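Local structure of uncharacterized protein (Porphyromonas gingivalis, 1ZBS) at the interface of chains A and B. The protein is a putative N-acetylglucosamine kinase of the ASKHA superfamily, probably transferring phosphate from ATP to the amino sugar. Coordinates in Å, arbitrary orientation; residue numbers count along the deposited sequence, not the author numbering. Chains: chain A/B, hypothetical protein PG1100.

The interface of chains A and B. Residues chain A 134-137, 141-142, 226; chain B 155-156, 159-160, 179.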
loop_
_atom_site.group_PDB
_atom_site.type_symbol
_atom_site.label_atom_id
_atom_site.label_comp_id
_atom_site.label_asym_id
_atom_site.label_seq_id
_atom_site.Cartn_x
_atom_site.Cartn_y
_atom_site.Cartn_z
ATOM N N VAL A 134 -3.500 19.663 1.437
ATOM C CA VAL A 134 -3.482 18.583 0.462
ATOM C C VAL A 134 -3.689 17.287 1.240
ATOM O O VAL A 134 -2.845 16.924 2.061
ATOM C CB VAL A 134 -2.131 18.552 -0.296
ATOM C CG1 VAL A 134 -2.060 17.345 -1.223
ATOM C CG2 VAL A 134 -1.960 19.836 -1.084
ATOM N N SER A 135 -4.816 16.604 1.025
ATOM C CA SER A 135 -5.063 15.343 1.751
ATOM C C SER A 135 -3.863 14.437 1.523
ATOM O O SER A 135 -3.455 14.229 0.382
ATOM C CB SER A 135 -6.310 14.623 1.236
ATOM O OG SER A 135 -7.464 15.441 1.287
ATOM N N PRO A 136 -3.290 13.887 2.604
ATOM C CA PRO A 136 -2.124 12.998 2.519
ATOM C C PRO A 136 -2.414 11.676 1.800
ATOM O O PRO A 136 -1.526 11.090 1.177
ATOM C CB PRO A 136 -1.724 12.816 3.980
ATOM C CG PRO A 136 -3.008 12.958 4.712
ATOM C CD PRO A 136 -3.695 14.102 4.006
ATOM N N LEU A 137 -3.654 11.205 1.890
ATOM C CA LEU A 137 -4.036 9.979 1.205
ATOM C C LEU A 137 -3.566 8.665 1.832
ATOM O O LEU A 137 -3.891 7.599 1.319
ATOM C CB LEU A 137 -3.582 10.058 -0.268
ATOM C CG LEU A 137 -4.600 10.545 -1.303
ATOM C CD1 LEU A 137 -5.483 11.618 -0.706
ATOM C CD2 LEU A 137 -3.893 11.024 -2.545
ATOM N N LEU A 141 -1.762 5.243 -0.723
ATOM C CA LEU A 141 -1.947 6.151 -1.870
ATOM C C LEU A 141 -1.086 7.415 -1.861
ATOM O O LEU A 141 -0.908 8.050 -2.903
ATOM C CB LEU A 141 -3.411 6.575 -1.968
ATOM C CG LEU A 141 -4.403 5.442 -2.194
ATOM C CD1 LEU A 141 -5.829 5.972 -2.098
ATOM C CD2 LEU A 141 -4.138 4.812 -3.555
ATOM N N GLY A 142 -0.575 7.783 -0.687
ATOM C CA GLY A 142 0.232 8.985 -0.582
ATOM C C GLY A 142 1.250 9.005 0.544
ATOM O O GLY A 142 2.186 8.204 0.562
ATOM N N ARG A 226 4.270 16.857 -4.869
ATOM C CA ARG A 226 2.834 16.613 -4.757
ATOM C C ARG A 226 2.140 17.194 -3.534
ATOM O O ARG A 226 0.928 17.033 -3.376
ATOM C CB ARG A 226 2.585 15.113 -4.782
ATOM C CG ARG A 226 3.372 14.407 -5.861
ATOM C CD ARG A 226 3.734 13.011 -5.413
ATOM N NE ARG A 226 2.597 12.103 -5.423
ATOM C CZ ARG A 226 2.329 11.262 -6.421
ATOM N NH1 ARG A 226 3.118 11.221 -7.485
ATOM N NH2 ARG A 226 1.290 10.440 -6.340
ATOM N N ILE B 155 -4.207 6.818 -9.240
ATOM C CA ILE B 155 -5.099 7.662 -8.459
ATOM C C ILE B 155 -4.317 8.564 -7.492
ATOM O O ILE B 155 -4.740 9.683 -7.187
ATOM C CB ILE B 155 -6.203 6.826 -7.713
ATOM C CG1 ILE B 155 -5.659 6.201 -6.450
ATOM C CG2 ILE B 155 -6.753 5.736 -8.624
ATOM C CD1 ILE B 155 -5.948 7.055 -5.238
ATOM N N GLY B 156 -3.156 8.100 -7.041
ATOM C CA GLY B 156 -2.349 8.906 -6.139
ATOM C C GLY B 156 -1.944 10.206 -6.817
ATOM O O GLY B 156 -2.248 11.299 -6.333
ATOM N N LEU B 159 -5.007 12.409 -7.771
ATOM C CA LEU B 159 -5.549 13.126 -6.630
ATOM C C LEU B 159 -4.654 14.273 -6.175
ATOM O O LEU B 159 -5.132 15.239 -5.582
ATOM C CB LEU B 159 -5.777 12.146 -5.481
ATOM C CG LEU B 159 -7.221 11.804 -5.110
ATOM C CD1 LEU B 159 -8.179 12.058 -6.270
ATOM C CD2 LEU B 159 -7.266 10.359 -4.653
ATOM N N LYS B 160 -3.363 14.182 -6.470
ATOM C CA LYS B 160 -2.440 15.229 -6.069
ATOM C C LYS B 160 -2.031 16.174 -7.191
ATOM O O LYS B 160 -0.941 16.754 -7.179
ATOM C CB LYS B 160 -1.225 14.601 -5.396
ATOM C CG LYS B 160 -1.645 13.775 -4.194
ATOM C CD LYS B 160 -0.712 13.926 -3.025
ATOM C CE LYS B 160 -1.211 13.073 -1.881
ATOM N NZ LYS B 160 -0.303 13.125 -0.687
ATOM N N SER B 179 -12.657 11.605 -3.095
ATOM C CA SER B 179 -11.417 11.277 -2.423
ATOM C C SER B 179 -11.706 10.443 -1.177
ATOM O O SER B 179 -11.060 9.419 -0.944
ATOM C CB SER B 179 -10.667 12.557 -2.055
ATOM O OG SER B 179 -9.275 12.309 -1.956
#
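A:Arg226 brings its guanidinium over the face of the peptide that follows B:Gly156, with A:Arg226 NH2 3.3 Å from the carbonyl carbon B:Gly156 C; it is a tilted approach in which the NH2 corner alone comes down on the peptide face. The A:Pro136 carbonyl group takes B:Lys160 NZ from above its plane: the hydrogen bond from NZ to O is 3.0 Å, with a C=O...N angle of 106°, well off the lone pairs. Both belong to the two-fold interface between copies of this ASKHA-family protein, which may be its natural dimer.

B:Lys160, just past helix 147-159, has CG anti to the carbonyl carbon (chi1 -58°), kinks at chi2 and then runs fully extended into chain A. Its stem threads between A:Leu137 and the end of helix 210-229: CD lies 3.5 Å from A:Arg226 O on one side, while on the other A:Leu137 CD2 packs tightly at 3.4 Å from CE. The leucine branch and the lysine stem lie alongside, running in opposing senses. The backbone carbonyl oxygen A:Ser135 O, 3.5 Å from NZ, may help stabilise a positive charge there. A:Arg226 NE lies 5.6 Å from NZ, so the two like charges may repel, perhaps partly offset by the carbonyls around NZ.

A:Leu137 CD2 also rests on B:Leu159 CB. One turn back along helix 147-159 from B:Leu159, B:Ile155 holds CG1 between the backbone N and the carbonyl carbon (chi1 80°), which aims CD1 into the fork of A:Leu141, 3.3 Å from both CD1 and CD2 of the leucine, tighter than usual van der Waals contact.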